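Local coordinates for protein putative transcriptional regulator, sugar-binding family (Arthrobacter aurescens, PDB 3NZE) that probably acts as a transcriptional regulator of the SorC family, sensing a sugar effector through this domain and binding DNA through a part of the protein outside this fragment, at residues A[196-199]-A[203-206]; A[118-123]-A[211-216]; A[134-139]-A[143-148]; A[40-45]-A[229-234]. All blocks are in the same frame, centred on the assembly; numbering follows the deposited sequence. Where two conformers were deposited one is given.

Contact 1 (A[196-199]-A[203-206]); sequences FFRS and SDGI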
loop_
_atom_site.group_PDB
_atom_site.type_symbol
_atom_site.label_atom_id
_atom_site.label_comp_id
_atom_site.label_asym_id
_atom_site.label_seq_id
_atom_site.Cartn_x
_atom_site.Cartn_y
_atom_site.Cartn_z
ATOM N N PHE A 196 8.505 -5.772 -4.196
ATOM C CA PHE A 196 7.861 -7.057 -4.441
ATOM C C PHE A 196 8.230 -8.134 -3.435
ATOM O O PHE A 196 9.288 -8.072 -2.792
ATOM C CB PHE A 196 8.213 -7.524 -5.852
ATOM C CG PHE A 196 7.728 -6.587 -6.926
ATOM C CD1 PHE A 196 6.508 -6.804 -7.537
ATOM C CD2 PHE A 196 8.481 -5.481 -7.299
ATOM C CE1 PHE A 196 6.036 -5.932 -8.516
ATOM C CE2 PHE A 196 8.023 -4.607 -8.283
ATOM C CZ PHE A 196 6.797 -4.838 -8.889
ATOM N N PHE A 197 7.344 -9.119 -3.298
ATOM C CA PHE A 197 7.590 -10.258 -2.406
ATOM C C PHE A 197 7.032 -11.555 -2.988
ATOM O O PHE A 197 6.201 -11.526 -3.903
ATOM C CB PHE A 197 6.958 -9.993 -1.047
ATOM C CG PHE A 197 5.549 -9.488 -1.133
ATOM C CD1 PHE A 197 4.515 -10.337 -1.497
ATOM C CD2 PHE A 197 5.261 -8.152 -0.881
ATOM C CE1 PHE A 197 3.206 -9.878 -1.582
ATOM C CE2 PHE A 197 3.955 -7.675 -0.973
ATOM C CZ PHE A 197 2.924 -8.547 -1.326
ATOM N N ARG A 198 7.491 -12.686 -2.447
ATOM C CA ARG A 198 7.044 -14.017 -2.872
ATOM C C ARG A 198 5.882 -14.493 -1.999
ATOM O O ARG A 198 5.478 -13.802 -1.065
ATOM C CB ARG A 198 8.204 -15.026 -2.802
ATOM C CG ARG A 198 9.428 -14.618 -3.631
ATOM C CD ARG A 198 10.515 -15.704 -3.580
ATOM N NE ARG A 198 11.729 -15.315 -4.296
ATOM C CZ ARG A 198 12.691 -14.550 -3.786
ATOM N NH1 ARG A 198 12.595 -14.083 -2.544
ATOM N NH2 ARG A 198 13.758 -14.252 -4.519
ATOM N N SER A 199 5.346 -15.675 -2.289
ATOM C CA SER A 199 4.207 -16.182 -1.525
ATOM C C SER A 199 4.538 -16.353 -0.045
ATOM O O SER A 199 3.665 -16.198 0.811
ATOM C CB SER A 199 3.686 -17.503 -2.106
ATOM O OG SER A 199 4.670 -18.523 -2.042
ATOM N N SER A 203 11.586 -11.211 0.210
ATOM C CA SER A 203 11.824 -10.160 -0.786
ATOM C C SER A 203 13.297 -10.009 -1.153
ATOM O O SER A 203 13.663 -9.103 -1.906
ATOM C CB SER A 203 11.267 -8.816 -0.309
ATOM O OG SER A 203 11.897 -8.391 0.888
ATOM N N ASP A 204 14.137 -10.890 -0.613
ATOM C CA ASP A 204 15.557 -10.881 -0.923
ATOM C C ASP A 204 15.764 -11.547 -2.276
ATOM O O ASP A 204 15.025 -12.461 -2.644
ATOM C CB ASP A 204 16.328 -11.657 0.146
ATOM C CG ASP A 204 15.989 -13.143 0.139
ATOM O OD1 ASP A 204 14.820 -13.495 0.433
ATOM O OD2 ASP A 204 16.888 -13.962 -0.168
ATOM N N GLY A 205 16.765 -11.091 -3.017
ATOM C CA GLY A 205 17.119 -11.738 -4.268
ATOM C C GLY A 205 16.078 -11.582 -5.364
ATOM O O GLY A 205 15.978 -12.428 -6.258
ATOM N N ILE A 206 15.298 -10.506 -5.300
ATOM C CA ILE A 206 14.356 -10.202 -6.366
ATOM C C ILE A 206 14.919 -9.071 -7.215
ATOM O O ILE A 206 15.052 -7.943 -6.760
ATOM C CB ILE A 206 12.959 -9.822 -5.824
ATOM C CG1 ILE A 206 12.342 -11.003 -5.070
ATOM C CG2 ILE A 206 12.044 -9.363 -6.959
ATOM C CD1 ILE A 206 10.970 -10.698 -4.500
#

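Contact 2 (A[118-123]-A[211-216]); sequences EQFPVP and RSTGPS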
loop_
_atom_site.group_PDB
_atom_site.type_symbol
_atom_site.label_atom_id
_atom_site.label_comp_id
_atom_site.label_asym_id
_atom_site.label_seq_id
_atom_site.Cartn_x
_atom_site.Cartn_y
_atom_site.Cartn_z
ATOM N N GLU A 118 5.207 16.257 2.235
ATOM C CA GLU A 118 6.554 16.071 1.708
ATOM C C GLU A 118 6.564 15.046 0.584
ATOM O O GLU A 118 6.347 13.852 0.796
ATOM C CB GLU A 118 7.521 15.640 2.809
ATOM C CG GLU A 118 7.753 16.707 3.884
ATOM C CD GLU A 118 8.646 17.845 3.409
ATOM O OE1 GLU A 118 9.231 17.736 2.308
ATOM O OE2 GLU A 118 8.769 18.845 4.147
ATOM N N GLN A 119 6.834 15.516 -0.623
ATOM C CA GLN A 119 6.843 14.629 -1.775
ATOM C C GLN A 119 8.232 14.150 -2.165
ATOM O O GLN A 119 9.251 14.655 -1.687
ATOM C CB GLN A 119 6.114 15.272 -2.958
ATOM C CG GLN A 119 4.642 15.445 -2.640
ATOM C CD GLN A 119 3.781 15.599 -3.863
ATOM O OE1 GLN A 119 3.205 16.660 -4.082
ATOM N NE2 GLN A 119 3.673 14.533 -4.666
ATOM N N PHE A 120 8.247 13.174 -3.063
ATOM C CA PHE A 120 9.415 12.351 -3.345
ATOM C C PHE A 120 9.762 12.612 -4.816
ATOM O O PHE A 120 9.047 12.155 -5.704
ATOM C CB PHE A 120 8.985 10.893 -3.131
ATOM C CG PHE A 120 10.119 9.903 -2.953
ATOM C CD1 PHE A 120 11.395 10.305 -2.597
ATOM C CD2 PHE A 120 9.878 8.548 -3.116
ATOM C CE1 PHE A 120 12.414 9.365 -2.428
ATOM C CE2 PHE A 120 10.879 7.613 -2.959
ATOM C CZ PHE A 120 12.150 8.016 -2.608
ATOM N N PRO A 121 10.850 13.362 -5.078
ATOM C CA PRO A 121 11.104 13.821 -6.457
ATOM C C PRO A 121 11.788 12.759 -7.317
ATOM O O PRO A 121 12.875 12.991 -7.850
ATOM C CB PRO A 121 12.038 15.016 -6.250
ATOM C CG PRO A 121 12.816 14.645 -5.041
ATOM C CD PRO A 121 11.806 13.955 -4.126
ATOM N N VAL A 122 11.135 11.609 -7.455
ATOM C CA VAL A 122 11.675 10.478 -8.204
ATOM C C VAL A 122 10.545 9.847 -9.020
ATOM O O VAL A 122 9.367 9.968 -8.641
ATOM C CB VAL A 122 12.313 9.427 -7.251
ATOM C CG1 VAL A 122 13.239 10.107 -6.243
ATOM C CG2 VAL A 122 11.251 8.653 -6.526
ATOM N N PRO A 123 10.880 9.192 -10.151
ATOM C CA PRO A 123 9.822 8.617 -10.998
ATOM C C PRO A 123 9.129 7.434 -10.312
ATOM O O PRO A 123 9.530 7.040 -9.219
ATOM C CB PRO A 123 10.577 8.136 -12.248
ATOM C CG PRO A 123 11.949 8.768 -12.172
ATOM C CD PRO A 123 12.227 9.012 -10.731
ATOM N N ARG A 211 15.221 -1.804 -8.593
ATOM C CA ARG A 211 14.702 -0.694 -9.387
ATOM C C ARG A 211 13.534 0.019 -8.697
ATOM O O ARG A 211 12.961 0.976 -9.232
ATOM C CB ARG A 211 14.279 -1.201 -10.766
ATOM C CG ARG A 211 15.465 -1.582 -11.651
ATOM C CD ARG A 211 15.053 -2.542 -12.741
ATOM N NE ARG A 211 13.942 -2.026 -13.531
ATOM C CZ ARG A 211 13.290 -2.729 -14.452
ATOM N NH1 ARG A 211 13.629 -3.994 -14.693
ATOM N NH2 ARG A 211 12.290 -2.173 -15.121
ATOM N N SER A 212 13.183 -0.452 -7.503
ATOM C CA SER A 212 12.057 0.120 -6.781
ATOM C C SER A 212 12.402 1.413 -6.043
ATOM O O SER A 212 13.533 1.599 -5.598
ATOM C CB SER A 212 11.463 -0.895 -5.804
ATOM O OG SER A 212 10.341 -0.313 -5.151
ATOM N N THR A 213 11.410 2.294 -5.906
ATOM C CA THR A 213 11.580 3.522 -5.134
ATOM C C THR A 213 11.052 3.432 -3.699
ATOM O O THR A 213 11.228 4.369 -2.920
ATOM C CB THR A 213 10.898 4.745 -5.827
ATOM O OG1 THR A 213 9.474 4.620 -5.761
ATOM C CG2 THR A 213 11.336 4.862 -7.289
ATOM N N GLY A 214 10.420 2.314 -3.344
ATOM C CA GLY A 214 9.759 2.207 -2.047
ATOM C C GLY A 214 10.645 1.705 -0.908
ATOM O O GLY A 214 11.751 1.225 -1.143
ATOM N N PRO A 215 10.163 1.843 0.335
ATOM C CA PRO A 215 10.886 1.409 1.542
ATOM C C PRO A 215 11.040 -0.106 1.580
ATOM O O PRO A 215 10.182 -0.827 1.066
ATOM C CB PRO A 215 9.956 1.839 2.691
ATOM C CG PRO A 215 8.958 2.774 2.076
ATOM C CD PRO A 215 8.822 2.354 0.653
ATOM N N SER A 216 12.106 -0.591 2.206
ATOM C CA SER A 216 12.285 -2.034 2.328
ATOM C C SER A 216 11.222 -2.590 3.243
ATOM O O SER A 216 10.658 -1.879 4.080
ATOM C CB SER A 216 13.661 -2.395 2.887
ATOM O OG SER A 216 13.771 -2.000 4.244
#

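Contact 3 (A[134-139]-A[143-148]); sequences AMWNER and RILDLQ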
loop_
_atom_site.group_PDB
_atom_site.type_symbol
_atom_site.label_atom_id
_atom_site.label_comp_id
_atom_site.label_asym_id
_atom_site.label_seq_id
_atom_site.Cartn_x
_atom_site.Cartn_y
_atom_site.Cartn_z
ATOM N N ALA A 134 22.320 5.825 -8.589
ATOM C CA ALA A 134 22.678 7.231 -8.764
ATOM C C ALA A 134 21.748 8.166 -7.976
ATOM O O ALA A 134 22.209 9.012 -7.214
ATOM C CB ALA A 134 22.693 7.598 -10.240
HETATM N N MSE A 135 20.438 8.005 -8.153
HETATM C CA MSE A 135 19.470 8.854 -7.466
HETATM C C MSE A 135 19.520 8.768 -5.940
HETATM O O MSE A 135 19.228 9.746 -5.249
HETATM C CB MSE A 135 18.052 8.559 -7.959
HETATM C CG MSE A 135 17.766 9.178 -9.314
HETATM SE SE MSE A 135 17.504 11.122 -9.232
HETATM C CE MSE A 135 15.650 11.062 -8.619
ATOM N N TRP A 136 19.883 7.603 -5.411
ATOM C CA TRP A 136 19.949 7.435 -3.966
ATOM C C TRP A 136 21.176 8.128 -3.361
ATOM O O TRP A 136 21.360 8.137 -2.143
ATOM C CB TRP A 136 19.880 5.941 -3.586
ATOM C CG TRP A 136 18.490 5.478 -3.189
ATOM C CD1 TRP A 136 18.163 4.740 -2.091
ATOM C CD2 TRP A 136 17.247 5.754 -3.869
ATOM N NE1 TRP A 136 16.808 4.521 -2.049
ATOM C CE2 TRP A 136 16.221 5.138 -3.123
ATOM C CE3 TRP A 136 16.906 6.457 -5.032
ATOM C CZ2 TRP A 136 14.880 5.193 -3.503
ATOM C CZ3 TRP A 136 15.569 6.515 -5.413
ATOM C CH2 TRP A 136 14.568 5.892 -4.642
ATOM N N ASN A 137 22.005 8.707 -4.226
ATOM C CA ASN A 137 23.150 9.506 -3.805
ATOM C C ASN A 137 22.885 11.002 -3.926
ATOM O O ASN A 137 23.787 11.825 -3.747
ATOM C CB ASN A 137 24.370 9.151 -4.640
ATOM C CG ASN A 137 25.488 8.595 -3.804
ATOM O OD1 ASN A 137 25.597 7.381 -3.626
ATOM N ND2 ASN A 137 26.318 9.480 -3.263
ATOM N N GLU A 138 21.646 11.353 -4.251
ATOM C CA GLU A 138 21.264 12.752 -4.344
ATOM C C GLU A 138 20.728 13.231 -3.002
ATOM O O GLU A 138 19.915 12.554 -2.380
ATOM C CB GLU A 138 20.189 12.917 -5.416
ATOM C CG GLU A 138 20.707 12.618 -6.819
ATOM C CD GLU A 138 21.589 13.745 -7.366
ATOM O OE1 GLU A 138 21.201 14.918 -7.215
ATOM O OE2 GLU A 138 22.652 13.447 -7.952
ATOM N N ARG A 139 21.150 14.414 -2.569
ATOM C CA ARG A 139 20.663 14.942 -1.292
ATOM C C ARG A 139 19.148 15.159 -1.294
ATOM O O ARG A 139 18.475 14.938 -0.288
ATOM C CB ARG A 139 21.403 16.230 -0.926
ATOM C CG ARG A 139 22.843 15.994 -0.521
ATOM C CD ARG A 139 23.629 17.288 -0.526
ATOM N NE ARG A 139 23.547 17.924 -1.829
ATOM C CZ ARG A 139 23.937 19.168 -2.083
ATOM N NH1 ARG A 139 23.816 19.656 -3.306
ATOM N NH2 ARG A 139 24.433 19.924 -1.112
ATOM N N ARG A 143 17.090 13.241 1.731
ATOM C CA ARG A 143 16.349 13.950 2.766
ATOM C C ARG A 143 14.942 13.368 2.922
ATOM O O ARG A 143 14.391 13.324 4.020
ATOM C CB ARG A 143 16.290 15.445 2.463
ATOM C CG ARG A 143 17.643 16.153 2.493
ATOM C CD ARG A 143 18.207 16.267 3.906
ATOM N NE ARG A 143 18.772 15.010 4.388
ATOM C CZ ARG A 143 19.957 14.536 4.018
ATOM N NH1 ARG A 143 20.702 15.209 3.151
ATOM N NH2 ARG A 143 20.396 13.384 4.507
ATOM N N ILE A 144 14.367 12.908 1.817
ATOM C CA ILE A 144 13.075 12.239 1.886
ATOM C C ILE A 144 13.204 10.816 2.444
ATOM O O ILE A 144 12.374 10.390 3.245
ATOM C CB ILE A 144 12.365 12.223 0.520
ATOM C CG1 ILE A 144 12.141 13.661 0.045
ATOM C CG2 ILE A 144 11.023 11.493 0.625
ATOM C CD1 ILE A 144 11.312 14.495 1.006
ATOM N N LEU A 145 14.239 10.088 2.029
ATOM C CA LEU A 145 14.490 8.767 2.585
ATOM C C LEU A 145 14.593 8.855 4.106
ATOM O O LEU A 145 14.127 7.967 4.818
ATOM C CB LEU A 145 15.758 8.145 1.985
ATOM C CG LEU A 145 15.700 7.875 0.476
ATOM C CD1 LEU A 145 17.028 7.355 -0.048
ATOM C CD2 LEU A 145 14.556 6.904 0.147
ATOM N N ASP A 146 15.191 9.938 4.600
ATOM C CA ASP A 146 15.379 10.120 6.040
ATOM C C ASP A 146 14.041 10.313 6.754
ATOM O O ASP A 146 13.834 9.808 7.868
ATOM C CB ASP A 146 16.299 11.311 6.326
ATOM C CG ASP A 146 17.745 11.061 5.912
ATOM O OD1 ASP A 146 18.122 9.896 5.664
ATOM O OD2 ASP A 146 18.512 12.046 5.842
ATOM N N LEU A 147 13.142 11.054 6.117
ATOM C CA LEU A 147 11.805 11.275 6.665
ATOM C C LEU A 147 11.031 9.969 6.694
ATOM O O LEU A 147 10.351 9.661 7.668
ATOM C CB LEU A 147 11.026 12.296 5.829
ATOM C CG LEU A 147 11.035 13.739 6.316
ATOM C CD1 LEU A 147 10.159 14.605 5.400
ATOM C CD2 LEU A 147 10.547 13.812 7.752
ATOM N N GLN A 148 11.126 9.211 5.605
ATOM C CA GLN A 148 10.452 7.924 5.524
ATOM C C GLN A 148 10.899 7.027 6.670
ATOM O O GLN A 148 10.084 6.310 7.243
ATOM C CB GLN A 148 10.739 7.242 4.188
ATOM C CG GLN A 148 10.028 7.885 2.998
ATOM C CD GLN A 148 10.472 7.296 1.671
ATOM O OE1 GLN A 148 11.339 6.435 1.631
ATOM N NE2 GLN A 148 9.877 7.772 0.570
#

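Contact 4 (A[40-45]-A[229-234]); sequences DRVAMQ and VVSGAS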
loop_
_atom_site.group_PDB
_atom_site.type_symbol
_atom_site.label_atom_id
_atom_site.label_comp_id
_atom_site.label_asym_id
_atom_site.label_seq_id
_atom_site.Cartn_x
_atom_site.Cartn_y
_atom_site.Cartn_z
ATOM N N ASP A 40 -14.712 1.700 -3.271
ATOM C CA ASP A 40 -15.167 2.937 -2.657
ATOM C C ASP A 40 -15.637 2.662 -1.231
ATOM O O ASP A 40 -15.396 3.451 -0.302
ATOM C CB ASP A 40 -16.304 3.547 -3.470
ATOM C CG ASP A 40 -16.367 5.045 -3.326
ATOM O OD1 ASP A 40 -15.282 5.659 -3.234
ATOM O OD2 ASP A 40 -17.486 5.606 -3.305
ATOM N N ARG A 41 -16.292 1.521 -1.058
ATOM C CA ARG A 41 -16.823 1.155 0.244
ATOM C C ARG A 41 -15.744 0.655 1.190
ATOM O O ARG A 41 -15.797 0.918 2.393
ATOM C CB ARG A 41 -17.936 0.123 0.087
ATOM C CG ARG A 41 -19.270 0.774 -0.318
ATOM C CD ARG A 41 -20.013 -0.036 -1.351
ATOM N NE ARG A 41 -21.237 0.646 -1.772
ATOM C CZ ARG A 41 -21.319 1.507 -2.787
ATOM N NH1 ARG A 41 -20.243 1.809 -3.513
ATOM N NH2 ARG A 41 -22.487 2.070 -3.079
ATOM N N VAL A 42 -14.771 -0.080 0.654
ATOM C CA VAL A 42 -13.636 -0.492 1.470
ATOM C C VAL A 42 -12.883 0.763 1.901
ATOM O O VAL A 42 -12.476 0.896 3.056
ATOM C CB VAL A 42 -12.707 -1.466 0.719
ATOM C CG1 VAL A 42 -11.457 -1.784 1.557
ATOM C CG2 VAL A 42 -13.458 -2.743 0.374
ATOM N N ALA A 43 -12.713 1.696 0.961
ATOM C CA ALA A 43 -11.950 2.906 1.239
ATOM C C ALA A 43 -12.601 3.762 2.321
ATOM O O ALA A 43 -11.905 4.387 3.128
ATOM C CB ALA A 43 -11.757 3.718 -0.041
HETATM N N MSE A 44 -13.926 3.800 2.335
HETATM C CA MSE A 44 -14.641 4.514 3.389
HETATM C C MSE A 44 -14.347 3.933 4.765
HETATM O O MSE A 44 -14.106 4.671 5.716
HETATM C CB MSE A 44 -16.154 4.473 3.166
HETATM C CG MSE A 44 -16.668 5.447 2.160
HETATM SE SE MSE A 44 -18.602 5.585 2.327
HETATM C CE MSE A 44 -18.751 6.552 4.004
ATOM N N GLN A 45 -14.385 2.608 4.886
ATOM C CA GLN A 45 -14.087 1.997 6.171
ATOM C C GLN A 45 -12.627 2.243 6.543
ATOM O O GLN A 45 -12.304 2.497 7.701
ATOM C CB GLN A 45 -14.382 0.492 6.153
ATOM C CG GLN A 45 -13.959 -0.221 7.431
ATOM C CD GLN A 45 -14.744 0.270 8.631
ATOM O OE1 GLN A 45 -15.975 0.219 8.640
ATOM N NE2 GLN A 45 -14.036 0.753 9.650
ATOM N N VAL A 229 -4.816 -1.814 3.017
ATOM C CA VAL A 229 -6.183 -1.709 2.509
ATOM C C VAL A 229 -6.282 -2.477 1.212
ATOM O O VAL A 229 -5.537 -2.207 0.282
ATOM C CB VAL A 229 -6.589 -0.253 2.233
ATOM C CG1 VAL A 229 -8.042 -0.208 1.774
ATOM C CG2 VAL A 229 -6.366 0.622 3.478
ATOM N N VAL A 230 -7.201 -3.433 1.157
ATOM C CA VAL A 230 -7.332 -4.302 -0.004
ATOM C C VAL A 230 -8.773 -4.434 -0.483
ATOM O O VAL A 230 -9.679 -4.607 0.317
ATOM C CB VAL A 230 -6.805 -5.702 0.351
ATOM C CG1 VAL A 230 -7.256 -6.723 -0.677
ATOM C CG2 VAL A 230 -5.291 -5.663 0.457
ATOM N N SER A 231 -8.979 -4.374 -1.798
ATOM C CA SER A 231 -10.304 -4.629 -2.365
ATOM C C SER A 231 -10.215 -5.441 -3.659
ATOM O O SER A 231 -9.386 -5.155 -4.525
ATOM C CB SER A 231 -11.050 -3.317 -2.616
ATOM O OG SER A 231 -12.371 -3.578 -3.054
ATOM N N GLY A 232 -11.051 -6.464 -3.778
ATOM C CA GLY A 232 -11.028 -7.324 -4.950
ATOM C C GLY A 232 -10.476 -8.696 -4.609
ATOM O O GLY A 232 -9.266 -8.856 -4.436
ATOM N N ALA A 233 -11.364 -9.682 -4.508
ATOM C CA ALA A 233 -10.982 -11.040 -4.128
ATOM C C ALA A 233 -9.999 -11.698 -5.094
ATOM O O ALA A 233 -9.241 -12.581 -4.706
ATOM C CB ALA A 233 -12.219 -11.917 -3.968
ATOM N N SER A 234 -10.015 -11.281 -6.355
ATOM C CA SER A 234 -9.140 -11.890 -7.347
ATOM C C SER A 234 -7.685 -11.452 -7.169
ATOM O O SER A 234 -6.811 -11.853 -7.937
ATOM C CB SER A 234 -9.624 -11.568 -8.761
ATOM O OG SER A 234 -9.467 -10.190 -9.038
#

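Contact 1 (A[196-199]-A[203-206])
Arg198 reaches across to the backbone of Asp204 and holds its carbonyl oxygen with both terminal nitrogens. NH1 and NH2 of Arg198 each lie 2.9 Å from Asp204 O, and that oxygen sits at the guanidinium edge, in its plane. Both bonds are noticeably bent, with N-H...O angles of 144° and 146°, the price of two donors converging on one atom. Over one face of the guanidinium lies Ile206, its CG1 3.6 Å from Arg198 NH2. The Asp204 carboxylate, its plane turned 59° from the guanidinium, adds a long salt bridge, OD1 to Arg198 NH1 at 3.8 Å. Nearer the strand, Ile206 CD1 lies 3.6 Å from Phe196 O, and Ser203 CB approaches the same oxygen. An extended chain from CG to NE carries the arginine head across to the returning loop. Further out, Ser202 OG bonds to NH1, Asn209 OD1 takes the Phe196 N-H, and strand 195-198 pairs with strand 188-192. Because the grip is mainly on a main-chain carbonyl, with the carboxylate at long range, the positive group probably fixes the path of the loop more than it neutralises a charge.

Contact 2 (A[118-123]-A[211-216])
Val122 and Thr213 mark the closest backbone approach, their CA atoms 7.6 Å apart, between two irregular segments that meet through side chains and carbonyl oxygens. Phe120 presents its ring edge to the opposite backbone: CE2 lies 3.3 Å from Thr213 O, which sits near the ring plane. With CG anti to the backbone N (chi1 -162°), the ring is carried to Thr213, which it meets at its edge, and Val122 CG2 rests over one of its faces. Val122 CG2 also lies 3.9 Å from Thr213 CG2. In turn Thr213 CG2 comes 3.4 Å from Pro123 O, so Thr213 meets three residues of 118-123. Its hydroxyl serves another partner, bonding through OG1 to Gly90 N. Just before it, Ser212 OG accepts from Gly214 N at 3.2 Å, a nearly straight bond (173°) that forms an ST turn, while Pro121 centres an inverse gamma turn closed by Val122 N and Phe120 O. Glu118 is a calcium ligand in a structure of this protein, though no calcium is bound here. The chemistry thus divides by partner: dispersion and weak C-H to carbonyl contacts join the loops, while conventional hydrogen bonds shape each loop internally or tie it to its surroundings.

Contact 3 (A[134-139]-A[143-148])
Within the type I beta turn that runs from Met135 to Glu138, Trp136 offers one face of its indole to Leu145, and the leucine methyl CD1 settles over the five-membered ring of Trp136 as a CH-pi contact, 3.6 Å from its centroid and 19° off the normal. Leu145 CD2 follows toward the benzo side, 4.0 Å from Trp136 CZ2, so both branches of the leucine lie against the indole. Leu145 has CG anti to its carbonyl carbon (chi1 -64°), which directs the fork at the ring. Replacing the tryptophan by an alanine would probably strip Leu145 of its aromatic platform and open a gap between the turn and helix 139-149. The turn is closed by Glu138 N to Met135 O at 3.1 Å. Helix 129-135 ends here and helix 139-149 starts just after, with Glu138 in the N-cap position: two consecutive helices joined by a tight type I turn, lying on the surface of the domain. Arg139 follows in the first turn of the new helix, and Arg139 O accepts from Arg143 N at 3.0 Å, the routine i to i+4 bond. The Arg143 chain bends twice and carries its head forward to Asp146. In the conformer described, one of two deposited, Arg143 NH2 makes a salt bridge of 2.7 Å to Asp146 OD2, met on the syn side of the carboxylate, though as a permanent link it is doubtful.

Contact 4 (A[40-45]-A[229-234])
Val42 holds CG1 anti to its backbone N (chi1 175°), and this torsion spreads its two methyls over different residues of the strand end. CG1 faces Val229 and the Val230 carbonyl, while CG2 is turned to Ser231. On the strand side Val229 has the same torsion (-177°), so that its own CG1 meets Val42 CG1 at 3.8 Å as the two side chains pass alongside, pointing opposite ways. The Val42 methyl CG1 also comes to 3.6 Å from Val230 O. Ser231 OG lies 3.7 Å from Val42 CG2, a van der Waals approach of methyl to hydroxyl, with Ser231 CB close behind at 3.9 Å from the same methyl. Val230 points its side chain away from the helix, the alternation expected of a strand. With an alanine replacing Val42 both methyls go, which is likely to open a gap beside Val229 and Ser231. The surroundings are completed by strand 250-254, whose Ile252 and Asp254 also touch Val42, and by Ala46 of the helix, which meets Val229. Just beyond the strand, Gly232 N bonds to Asp254 OD1. The neighbours of this strand, 153-160 and 250-254, both run parallel to it, and helix 35-50 lies against its C-terminal end. Such helix-on-sheet packing, with branched aliphatic side chains between the layers, is characteristic of Rossmann-like alpha/beta domains, the class to which the sugar-binding domain of this family is assigned.

From the N terminus, helix 35-50 opens contact 4, whose partner strand 225-230 arrives only 184 residues later; the other three contacts fall inside this span. Within it, contact 2 joins the loop after strand 116-118 to the loop before helix 217-221, enclosing contact 3 and then contact 1, which follow one another in series. Contact 3 closes the turn between helices 129-135 and 139-149, and contact 1 the loop after strand 195-198. Contacts 2 and 3 touch directly, Phe120 packing on Ile144 and Val122 on Met135. Contact 4 lies across the chain's centre from both, about 24 Å from contact 2 between centres, and reaches the same sheet as contact 1.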